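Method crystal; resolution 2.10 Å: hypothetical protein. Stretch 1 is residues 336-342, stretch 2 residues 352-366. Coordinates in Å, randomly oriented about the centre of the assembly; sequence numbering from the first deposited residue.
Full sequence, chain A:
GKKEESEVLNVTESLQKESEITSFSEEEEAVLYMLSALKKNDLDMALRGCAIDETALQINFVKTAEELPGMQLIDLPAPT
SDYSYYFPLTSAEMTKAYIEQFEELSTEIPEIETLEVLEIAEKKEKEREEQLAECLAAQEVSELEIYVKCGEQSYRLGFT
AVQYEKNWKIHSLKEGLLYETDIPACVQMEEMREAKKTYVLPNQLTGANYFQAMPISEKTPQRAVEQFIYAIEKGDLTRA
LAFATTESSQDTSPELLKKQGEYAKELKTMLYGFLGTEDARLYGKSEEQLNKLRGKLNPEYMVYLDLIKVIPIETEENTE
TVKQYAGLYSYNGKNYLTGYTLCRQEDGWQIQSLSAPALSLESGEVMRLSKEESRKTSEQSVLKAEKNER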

# COMPACT_ATOMS: atom_id res chain seq x y z
N TYR A 336 -13.35 9.00 -21.31
CA TYR A 336 -13.29 7.65 -20.79
C TYR A 336 -14.58 7.31 -20.06
O TYR A 336 -15.36 8.20 -19.68
CB TYR A 336 -12.12 7.49 -19.82
CG TYR A 336 -10.77 7.68 -20.47
CD1 TYR A 336 -10.21 8.95 -20.61
CD2 TYR A 336 -10.06 6.59 -20.96
CE1 TYR A 336 -8.98 9.13 -21.22
CE2 TYR A 336 -8.82 6.76 -21.58
CZ TYR A 336 -8.29 8.03 -21.70
OH TYR A 336 -7.07 8.20 -22.30
N LEU A 337 -14.81 6.02 -19.88
CA LEU A 337 -15.84 5.52 -19.01
C LEU A 337 -15.19 4.68 -17.91
O LEU A 337 -14.24 3.94 -18.16
CB LEU A 337 -16.81 4.65 -19.81
CG LEU A 337 -18.17 4.42 -19.14
CD1 LEU A 337 -19.08 5.63 -19.37
CD2 LEU A 337 -18.83 3.16 -19.68
N THR A 338 -15.70 4.80 -16.69
CA THR A 338 -15.43 3.80 -15.67
C THR A 338 -16.71 3.40 -14.96
O THR A 338 -17.73 4.04 -15.11
CB THR A 338 -14.49 4.35 -14.59
OG1 THR A 338 -15.22 5.29 -13.76
CG2 THR A 338 -13.28 5.00 -15.25
N GLY A 339 -16.60 2.35 -14.15
CA GLY A 339 -17.71 1.83 -13.37
C GLY A 339 -17.52 1.94 -11.88
O GLY A 339 -16.40 1.81 -11.37
N TYR A 340 -18.62 2.17 -11.18
CA TYR A 340 -18.65 2.23 -9.72
C TYR A 340 -19.74 1.32 -9.19
O TYR A 340 -20.76 1.11 -9.85
CB TYR A 340 -18.96 3.64 -9.23
CG TYR A 340 -17.89 4.66 -9.50
CD1 TYR A 340 -17.82 5.31 -10.73
CD2 TYR A 340 -16.97 5.00 -8.52
CE1 TYR A 340 -16.85 6.25 -10.98
CE2 TYR A 340 -16.00 5.93 -8.76
CZ TYR A 340 -15.95 6.57 -9.99
OH TYR A 340 -14.98 7.50 -10.22
N THR A 341 -19.51 0.78 -8.00
CA THR A 341 -20.55 0.09 -7.26
C THR A 341 -20.60 0.84 -5.95
O THR A 341 -19.57 1.00 -5.29
CB THR A 341 -20.24 -1.41 -7.02
OG1 THR A 341 -20.14 -2.09 -8.28
CG2 THR A 341 -21.33 -2.07 -6.20
N LEU A 342 -21.78 1.35 -5.60
CA LEU A 342 -21.95 2.19 -4.41
C LEU A 342 -22.88 1.55 -3.40
O LEU A 342 -23.83 0.84 -3.79
CB LEU A 342 -22.52 3.54 -4.83
CG LEU A 342 -21.59 4.27 -5.81
CD1 LEU A 342 -22.40 4.90 -6.92
CD2 LEU A 342 -20.74 5.30 -5.08
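Stretch 2 (352-366) QSLSAPALSLESGEV

The contact between these two stretches illustrates how an antiparallel strand pairing can end at one bridge, Thr341 with Ser353, and give way to a loop that still follows its neighbour, held by a side-chain hydroxyl, a water and apolar packing. Residues 336-342 are extended throughout, whereas stretch 2 begins as strand at Gln352 and Ser353 and then turns to loop. There Thr341 and Ser353 form a hydrogen-bonded antiparallel pair: Thr341 N donates to Ser353 O at 3.0 Å, and Ser353 N returns a bond to Thr341 O at 3.1 Å. Gln352 N donates to the same Thr341 O at 2.7 Å, so this carbonyl accepts two bonds. Leu354, with phi/psi of -91/43°, then leaves the extended conformation, and Thr341 OG1 donates to Ser355 O at 2.8 Å, so one threonine serves both strand and loop.

Beyond this point the loop runs against Gly339, whose CA lies 3.7 Å from Ala356 CB; a CB on this glycine would clash with that methyl. A water links the two chains, accepting from Gly339 N at 3.1 Å and lying 2.8 Å from both Leu354 O and Glu365 O. After a 3-10 segment at 357-358 and a type II turn from Glu362 to Glu365, the chain returns to the start of stretch 1, where Val366 CG1 meets Tyr336 CD2 at 3.2 Å. Leu361 CD1 packs 4.2 Å from Leu337 CD2.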

# COMPACT_ATOMS: atom_id res chain seq x y z
N GLN A 352 -18.31 1.29 -2.93
CA GLN A 352 -17.95 -0.10 -2.58
C GLN A 352 -16.78 -0.60 -3.42
O GLN A 352 -15.82 -1.14 -2.88
CB GLN A 352 -19.14 -1.03 -2.72
CG GLN A 352 -18.84 -2.48 -2.39
CD GLN A 352 -20.10 -3.32 -2.33
OE1 GLN A 352 -20.33 -4.16 -3.18
NE2 GLN A 352 -20.93 -3.07 -1.33
N SER A 353 -16.82 -0.34 -4.72
CA SER A 353 -15.70 -0.66 -5.61
C SER A 353 -15.67 0.20 -6.86
O SER A 353 -16.66 0.84 -7.22
CB SER A 353 -15.72 -2.15 -6.01
OG SER A 353 -16.74 -2.39 -6.96
N LEU A 354 -14.52 0.22 -7.50
CA LEU A 354 -14.32 0.92 -8.75
C LEU A 354 -14.61 -0.03 -9.92
O LEU A 354 -13.89 -0.04 -10.92
CB LEU A 354 -12.90 1.50 -8.80
CG LEU A 354 -12.59 2.50 -7.67
CD1 LEU A 354 -11.14 3.00 -7.70
CD2 LEU A 354 -13.56 3.67 -7.68
N SER A 355 -15.69 -0.80 -9.80
CA SER A 355 -16.12 -1.72 -10.85
C SER A 355 -17.61 -1.57 -11.08
O SER A 355 -18.35 -1.06 -10.24
CB SER A 355 -15.84 -3.16 -10.44
OG SER A 355 -16.68 -3.54 -9.35
N ALA A 356 -18.05 -2.04 -12.23
CA ALA A 356 -19.46 -2.22 -12.50
C ALA A 356 -19.64 -3.49 -13.33
O ALA A 356 -19.65 -3.44 -14.56
CB ALA A 356 -20.02 -1.02 -13.24
N PRO A 357 -19.80 -4.63 -12.64
CA PRO A 357 -19.92 -5.91 -13.31
C PRO A 357 -21.02 -5.91 -14.37
O PRO A 357 -20.89 -6.58 -15.40
CB PRO A 357 -20.30 -6.87 -12.19
CG PRO A 357 -19.81 -6.24 -10.96
CD PRO A 357 -19.84 -4.76 -11.18
N ALA A 358 -22.06 -5.12 -14.13
CA ALA A 358 -23.22 -5.06 -15.02
C ALA A 358 -22.90 -4.55 -16.43
O ALA A 358 -23.64 -4.80 -17.38
CB ALA A 358 -24.30 -4.20 -14.37
N LEU A 359 -21.81 -3.80 -16.56
CA LEU A 359 -21.28 -3.36 -17.85
C LEU A 359 -19.93 -4.00 -18.15
O LEU A 359 -19.18 -3.50 -18.99
CB LEU A 359 -21.12 -1.84 -17.86
CG LEU A 359 -22.39 -0.99 -17.81
CD1 LEU A 359 -22.01 0.48 -17.78
CD2 LEU A 359 -23.32 -1.28 -18.97
N SER A 360 -19.63 -5.10 -17.46
CA SER A 360 -18.37 -5.83 -17.61
C SER A 360 -17.12 -5.00 -17.28
O SER A 360 -16.03 -5.30 -17.76
CB SER A 360 -18.25 -6.45 -19.01
OG SER A 360 -17.02 -7.12 -19.15
N LEU A 361 -17.28 -3.98 -16.45
CA LEU A 361 -16.17 -3.12 -16.06
C LEU A 361 -15.53 -3.60 -14.76
O LEU A 361 -16.12 -3.51 -13.69
CB LEU A 361 -16.61 -1.67 -15.92
CG LEU A 361 -16.88 -0.85 -17.19
CD1 LEU A 361 -17.27 0.57 -16.83
CD2 LEU A 361 -15.68 -0.83 -18.12
N GLU A 362 -14.30 -4.10 -14.87
CA GLU A 362 -13.58 -4.60 -13.71
C GLU A 362 -13.04 -3.49 -12.84
O GLU A 362 -12.95 -2.32 -13.24
CB GLU A 362 -12.46 -5.53 -14.15
CG GLU A 362 -13.01 -6.86 -14.66
CD GLU A 362 -12.10 -7.56 -15.64
OE1 GLU A 362 -11.03 -8.05 -15.21
OE2 GLU A 362 -12.46 -7.65 -16.83
N SER A 363 -12.68 -3.87 -11.63
CA SER A 363 -12.17 -2.96 -10.64
C SER A 363 -11.00 -2.13 -11.18
O SER A 363 -9.99 -2.67 -11.59
CB SER A 363 -11.73 -3.77 -9.43
OG SER A 363 -11.53 -2.93 -8.34
N GLY A 364 -11.16 -0.80 -11.22
CA GLY A 364 -10.12 0.08 -11.75
C GLY A 364 -10.01 0.13 -13.27
O GLY A 364 -9.10 0.75 -13.80
N GLU A 365 -10.95 -0.49 -13.99
CA GLU A 365 -10.87 -0.51 -15.44
C GLU A 365 -11.30 0.85 -16.01
O GLU A 365 -12.22 1.48 -15.51
CB GLU A 365 -11.75 -1.62 -16.01
CG GLU A 365 -11.41 -1.98 -17.45
CD GLU A 365 -12.45 -2.88 -18.10
OE1 GLU A 365 -13.03 -3.74 -17.40
OE2 GLU A 365 -12.68 -2.72 -19.33
N VAL A 366 -10.61 1.29 -17.05
CA VAL A 366 -10.95 2.54 -17.70
C VAL A 366 -11.13 2.22 -19.17
O VAL A 366 -10.31 1.52 -19.73
CB VAL A 366 -9.82 3.56 -17.51
CG1 VAL A 366 -10.03 4.76 -18.38
CG2 VAL A 366 -9.72 3.98 -16.04
O HOH W 1 -14.15 0.57 -13.66